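Local atomic coordinates of heptaprenyl diphosphate synthase (HEPPP synthase) subunit 1 family protein (Staphylococcus aureus, PDB entry 5H9D), a protein that pairs with a farnesyl pyrophosphate synthetase chain and is probably the non-catalytic subunit of the heptaprenyl (C35) diphosphate synthase. Residues C[108-114]-C[167-172]. Numbering follows the deposited sequence.
Sequences KSSLHHQ and KYNQSE
The last turn of helix 91-112 packs on irregular loop 167-172, which makes a type I beta turn from Asn169 to Glu172. Nearest CA pairs are Lys108-Tyr168 (6.3 Å), Leu111-Asn169 (7.1 Å) and His112-Ser171 (6.1 Å); side-chain packing, without mutual hydrogen bonds, buries 441 Å². Lys108 (chi1 m, then extended) passes Tyr168 (Lys108 CG to Tyr168 CB, 3.9 Å), its NZ 4.1 Å from Lys167 NZ; Asp59 OD2, salt-bridged to both, offsets their repulsion. Leu111 (m,t) points at the loop, its CD1 in apolar contact with CD2 of Tyr168 (chi1 p) at 3.8 Å; Tyr168 OH hydrogen-bonds Glu129. The His112 ring edge (chi1 t) reaches Gln170 (His112 CD2 to Gln170 OE1, 3.8 Å). Gln114 (phi/psi 41/46) is C-prime of a Schellman motif (Gln114 N to Leu111 O, 3.2 Å); its NE2, weakly hydrogen-bonded to His112 O (3.5 Å), lies 3.8 Å from Glu172 OE2. Helix 118-140 packs on Leu111 through Ile128, helix 43-65 supplies Asp59, and the Farnesyl pyrophosphate synthetase chain packs on His112 at the subunit interface.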
loop_
_atom_site.group_PDB
_atom_site.type_symbol
_atom_site.label_atom_id
_atom_site.label_comp_id
_atom_site.label_asym_id
_atom_site.label_seq_id
_atom_site.Cartn_x
_atom_site.Cartn_y
_atom_site.Cartn_z
ATOM N N LYS C 108 5.285 -19.314 1.862
ATOM C CA LYS C 108 4.115 -19.437 2.750
ATOM C C LYS C 108 2.863 -19.786 1.935
ATOM O O LYS C 108 2.073 -20.637 2.345
ATOM C CB LYS C 108 3.873 -18.157 3.554
ATOM C CG LYS C 108 4.810 -17.957 4.734
ATOM C CD LYS C 108 4.683 -16.589 5.393
ATOM C CE LYS C 108 5.743 -16.432 6.495
ATOM N NZ LYS C 108 5.867 -15.046 7.115
ATOM N N SER C 109 2.682 -19.152 0.782
ATOM C CA SER C 109 1.525 -19.460 -0.058
ATOM C C SER C 109 1.539 -20.941 -0.452
ATOM O O SER C 109 0.504 -21.629 -0.421
ATOM C CB SER C 109 1.531 -18.610 -1.321
ATOM O OG SER C 109 0.411 -18.912 -2.125
ATOM N N SER C 110 2.717 -21.416 -0.833
ATOM C CA SER C 110 2.877 -22.790 -1.214
ATOM C C SER C 110 2.527 -23.729 -0.047
ATOM O O SER C 110 1.901 -24.773 -0.248
ATOM C CB SER C 110 4.318 -23.015 -1.692
ATOM O OG SER C 110 4.546 -22.431 -2.963
ATOM N N LEU C 111 2.936 -23.370 1.166
ATOM C CA LEU C 111 2.629 -24.195 2.346
ATOM C C LEU C 111 1.133 -24.189 2.610
ATOM O O LEU C 111 0.519 -25.226 2.801
ATOM C CB LEU C 111 3.375 -23.695 3.600
ATOM C CG LEU C 111 4.877 -24.024 3.636
ATOM C CD1 LEU C 111 5.528 -23.358 4.838
ATOM C CD2 LEU C 111 5.072 -25.556 3.682
ATOM N N HIS C 112 0.549 -23.009 2.596
ATOM C CA HIS C 112 -0.870 -22.885 2.821
ATOM C C HIS C 112 -1.658 -23.748 1.814
ATOM O O HIS C 112 -2.613 -24.431 2.202
ATOM C CB HIS C 112 -1.283 -21.400 2.723
ATOM C CG HIS C 112 -2.719 -21.149 3.063
ATOM N ND1 HIS C 112 -3.716 -21.096 2.111
ATOM C CD2 HIS C 112 -3.341 -21.035 4.260
ATOM C CE1 HIS C 112 -4.889 -20.971 2.704
ATOM N NE2 HIS C 112 -4.688 -20.932 4.008
ATOM N N HIS C 113 -1.247 -23.737 0.545
ATOM C CA HIS C 113 -1.956 -24.487 -0.484
ATOM C C HIS C 113 -1.569 -25.956 -0.677
ATOM O O HIS C 113 -1.761 -26.517 -1.772
ATOM C CB HIS C 113 -1.860 -23.759 -1.832
ATOM C CG HIS C 113 -2.619 -22.466 -1.878
ATOM N ND1 HIS C 113 -2.022 -21.242 -1.663
ATOM C CD2 HIS C 113 -3.942 -22.214 -2.050
ATOM C CE1 HIS C 113 -2.946 -20.292 -1.694
ATOM N NE2 HIS C 113 -4.118 -20.856 -1.927
ATOM N N GLN C 114 -1.057 -26.579 0.389
ATOM C CA GLN C 114 -0.661 -27.988 0.360
ATOM C C GLN C 114 0.040 -28.303 -0.971
ATOM O O GLN C 114 -0.255 -29.317 -1.622
ATOM C CB GLN C 114 -1.893 -28.896 0.475
ATOM C CG GLN C 114 -2.940 -28.464 1.461
ATOM C CD GLN C 114 -2.499 -28.643 2.881
ATOM O OE1 GLN C 114 -2.631 -29.723 3.462
ATOM N NE2 GLN C 114 -1.948 -27.583 3.454
ATOM N N LYS C 167 2.383 -20.608 12.570
ATOM C CA LYS C 167 1.244 -19.695 12.366
ATOM C C LYS C 167 1.036 -19.797 10.864
ATOM O O LYS C 167 -0.098 -19.825 10.376
ATOM C CB LYS C 167 1.554 -18.238 12.742
ATOM C CG LYS C 167 2.455 -17.528 11.750
ATOM C CD LYS C 167 3.348 -16.504 12.433
ATOM C CE LYS C 167 4.315 -15.875 11.432
ATOM N NZ LYS C 167 5.145 -16.868 10.694
ATOM N N TYR C 168 2.154 -19.846 10.134
ATOM C CA TYR C 168 2.089 -20.021 8.693
ATOM C C TYR C 168 1.915 -21.531 8.432
ATOM O O TYR C 168 1.577 -21.955 7.314
ATOM C CB TYR C 168 3.338 -19.450 7.984
ATOM C CG TYR C 168 4.682 -20.023 8.376
ATOM C CD1 TYR C 168 5.578 -19.288 9.142
ATOM C CD2 TYR C 168 5.054 -21.297 7.976
ATOM C CE1 TYR C 168 6.807 -19.813 9.506
ATOM C CE2 TYR C 168 6.280 -21.839 8.332
ATOM C CZ TYR C 168 7.156 -21.101 9.104
ATOM O OH TYR C 168 8.343 -21.685 9.520
ATOM N N ASN C 169 2.128 -22.333 9.480
ATOM C CA ASN C 169 1.942 -23.776 9.384
ATOM C C ASN C 169 0.480 -24.079 9.800
ATOM O O ASN C 169 0.077 -25.231 9.908
ATOM C CB ASN C 169 2.957 -24.535 10.273
ATOM C CG ASN C 169 4.121 -25.184 9.462
ATOM O OD1 ASN C 169 5.295 -24.872 9.682
ATOM N ND2 ASN C 169 3.788 -26.096 8.544
ATOM N N GLN C 170 -0.312 -23.024 9.996
ATOM C CA GLN C 170 -1.735 -23.129 10.368
ATOM C C GLN C 170 -2.531 -24.285 9.713
ATOM O O GLN C 170 -3.228 -25.012 10.401
ATOM C CB GLN C 170 -2.449 -21.774 10.092
ATOM C CG GLN C 170 -3.664 -21.834 9.121
ATOM C CD GLN C 170 -4.193 -20.452 8.648
ATOM O OE1 GLN C 170 -3.586 -19.770 7.805
ATOM N NE2 GLN C 170 -5.339 -20.052 9.191
ATOM N N SER C 171 -2.444 -24.460 8.400
ATOM C CA SER C 171 -3.195 -25.534 7.746
ATOM C C SER C 171 -2.604 -26.937 7.931
ATOM O O SER C 171 -3.079 -27.901 7.323
ATOM C CB SER C 171 -3.349 -25.248 6.248
ATOM O OG SER C 171 -4.595 -24.633 5.955
ATOM N N GLU C 172 -1.562 -27.046 8.754
ATOM C CA GLU C 172 -0.916 -28.329 9.041
ATOM C C GLU C 172 -1.042 -28.565 10.565
ATOM O O GLU C 172 -0.989 -27.606 11.342
ATOM C CB GLU C 172 0.560 -28.307 8.580
ATOM C CG GLU C 172 0.809 -29.031 7.229
ATOM C CD GLU C 172 1.133 -28.105 6.030
ATOM O OE1 GLU C 172 1.086 -26.856 6.161
ATOM O OE2 GLU C 172 1.435 -28.649 4.939
#